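Local coordinates for protein chitinase (Thermococcus chitonophagus, PDB 5XSW) that probably hydrolyses chitin as an endochitinase, this C-terminal part of the longer protein binding chitin-derived sugars in a pocket, at residues E422-N425 with A426-D430. Numbering follows the deposited sequence.
Sequences EEWN and AMMRD
The first two turns of helix 421-439, packed on helices 399-412 and 449-461, bring Trp424 against Met427 and Met428, three and four residues further on. Met427 lays its methyl over the indole: CE stands 3.6 Å from the centroid of the Trp424 six-membered ring, only 11° off the normal, a CH-pi contact. Its SD lies over the same face, 4.3 Å from that centroid, a Met-aromatic contact beside the CH-pi one. The Met427 chain leaves with CG opposite the backbone N (chi1 -175°) and folds back at chi3 (81°), which swings CE over the ring. Met428 meets the pyrrole side of the indole obliquely, its CG 3.5 Å from Trp424 NE1, while its SD makes a looser slanting approach to the five-membered ring. Arg410 adds a cation-pi contact to the indole, and Phe406 packs against both Trp424 and Met428. An alanine in place of Trp424 would probably open a gap against Phe406 of helix 399-412, strip Met427 CE of the face it rests on and leave Arg410 without its aromatic partner.

On the outward side, the guanidinium of Arg429 curls back over the preceding turn, Asn425 O lying 3.7 Å above its plane near the rim. A water in that plane accepts from Arg429 NH2 at 2.7 Å and donates to Glu422 O, which also receives Ala426 N at 2.8 Å; two bonds thus grip this carbonyl. Bonds from Met427 N to Glu423 O, Met428 N to Trp424 O and Arg429 N to Asn425 O continue the i to i+4 pattern. The whole is typical of an amphipathic alpha-helix, with i/i+3 and i/i+4 Met-aromatic contacts on its buried side and a solvated arginine on the other.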
loop_
_atom_site.group_PDB
_atom_site.type_symbol
_atom_site.label_atom_id
_atom_site.label_comp_id
_atom_site.label_asym_id
_atom_site.label_seq_id
_atom_site.Cartn_x
_atom_site.Cartn_y
_atom_site.Cartn_z
ATOM N N GLU A 422 5.055 22.199 -25.046
ATOM C CA GLU A 422 5.551 23.536 -25.331
ATOM C C GLU A 422 6.088 24.169 -24.072
ATOM O O GLU A 422 7.120 24.845 -24.103
ATOM C CB GLU A 422 4.453 24.427 -25.915
ATOM C CG GLU A 422 3.943 24.002 -27.286
ATOM C CD GLU A 422 2.811 24.896 -27.784
ATOM O OE1 GLU A 422 2.470 25.878 -27.075
ATOM O OE2 GLU A 422 2.269 24.613 -28.881
ATOM N N GLU A 423 5.346 23.985 -22.978
ATOM C CA GLU A 423 5.769 24.461 -21.669
ATOM C C GLU A 423 7.079 23.783 -21.270
ATOM O O GLU A 423 8.032 24.456 -20.849
ATOM C CB GLU A 423 4.663 24.211 -20.635
ATOM C CG GLU A 423 3.439 25.083 -20.893
ATOM C CD GLU A 423 2.164 24.705 -20.095
ATOM O OE1 GLU A 423 1.323 25.617 -19.941
ATOM O OE2 GLU A 423 1.978 23.536 -19.645
ATOM N N TRP A 424 7.149 22.462 -21.452
ATOM C CA TRP A 424 8.364 21.719 -21.084
ATOM C C TRP A 424 9.556 22.204 -21.917
ATOM O O TRP A 424 10.667 22.405 -21.405
ATOM C CB TRP A 424 8.169 20.200 -21.248
ATOM C CG TRP A 424 9.295 19.473 -20.610
ATOM C CD1 TRP A 424 10.485 19.117 -21.193
ATOM C CD2 TRP A 424 9.390 19.074 -19.232
ATOM N NE1 TRP A 424 11.289 18.485 -20.266
ATOM C CE2 TRP A 424 10.643 18.453 -19.058
ATOM C CE3 TRP A 424 8.516 19.135 -18.140
ATOM C CZ2 TRP A 424 11.055 17.923 -17.827
ATOM C CZ3 TRP A 424 8.929 18.600 -16.919
ATOM C CH2 TRP A 424 10.191 18.013 -16.777
ATOM N N ASN A 425 9.329 22.402 -23.217
ATOM C CA ASN A 425 10.393 22.908 -24.096
ATOM C C ASN A 425 10.826 24.288 -23.709
ATOM O O ASN A 425 12.021 24.573 -23.670
ATOM C CB ASN A 425 9.924 22.916 -25.563
ATOM C CG ASN A 425 9.739 21.528 -26.099
ATOM O OD1 ASN A 425 10.363 20.581 -25.618
ATOM N ND2 ASN A 425 8.869 21.385 -27.089
ATOM N N ALA A 426 9.862 25.160 -23.398
ATOM C CA ALA A 426 10.231 26.505 -22.925
ATOM C C ALA A 426 11.034 26.437 -21.626
ATOM O O ALA A 426 12.016 27.184 -21.417
ATOM C CB ALA A 426 8.983 27.371 -22.729
ATOM N N MET A 427 10.605 25.546 -20.734
ATOM C CA MET A 427 11.336 25.346 -19.475
ATOM C C MET A 427 12.791 24.928 -19.751
ATOM O O MET A 427 13.753 25.490 -19.195
ATOM C CB MET A 427 10.575 24.306 -18.603
ATOM C CG MET A 427 11.191 24.109 -17.197
ATOM S SD MET A 427 10.621 22.502 -16.576
ATOM C CE MET A 427 11.777 21.469 -17.417
ATOM N N MET A 428 12.972 23.947 -20.625
ATOM C CA MET A 428 14.307 23.448 -20.893
ATOM C C MET A 428 15.203 24.496 -21.604
ATOM O O MET A 428 16.391 24.566 -21.316
ATOM C CB MET A 428 14.202 22.141 -21.712
ATOM C CG MET A 428 13.726 20.921 -20.855
ATOM S SD MET A 428 14.645 20.710 -19.278
ATOM C CE MET A 428 16.318 20.444 -19.818
ATOM N N ARG A 429 14.643 25.348 -22.485
ATOM C CA ARG A 429 15.440 26.510 -22.992
ATOM C C ARG A 429 15.958 27.402 -21.845
ATOM O O ARG A 429 17.149 27.744 -21.781
ATOM C CB ARG A 429 14.606 27.359 -23.987
ATOM C CG ARG A 429 14.411 26.670 -25.349
ATOM C CD ARG A 429 13.859 27.614 -26.441
ATOM N NE ARG A 429 12.480 28.038 -26.175
ATOM C CZ ARG A 429 11.405 27.297 -26.454
ATOM N NH1 ARG A 429 11.533 26.095 -27.019
ATOM N NH2 ARG A 429 10.202 27.761 -26.178
ATOM N N ASP A 430 15.067 27.766 -20.907
ATOM C CA ASP A 430 15.494 28.535 -19.733
ATOM C C ASP A 430 16.545 27.817 -18.883
ATOM O O ASP A 430 17.518 28.420 -18.434
ATOM C CB ASP A 430 14.297 28.854 -18.840
ATOM C CG ASP A 430 13.433 30.000 -19.376
ATOM O OD1 ASP A 430 13.786 30.643 -20.418
ATOM O OD2 ASP A 430 12.396 30.264 -18.723
HETATM O O HOH W 1 7.917 26.243 -26.362
#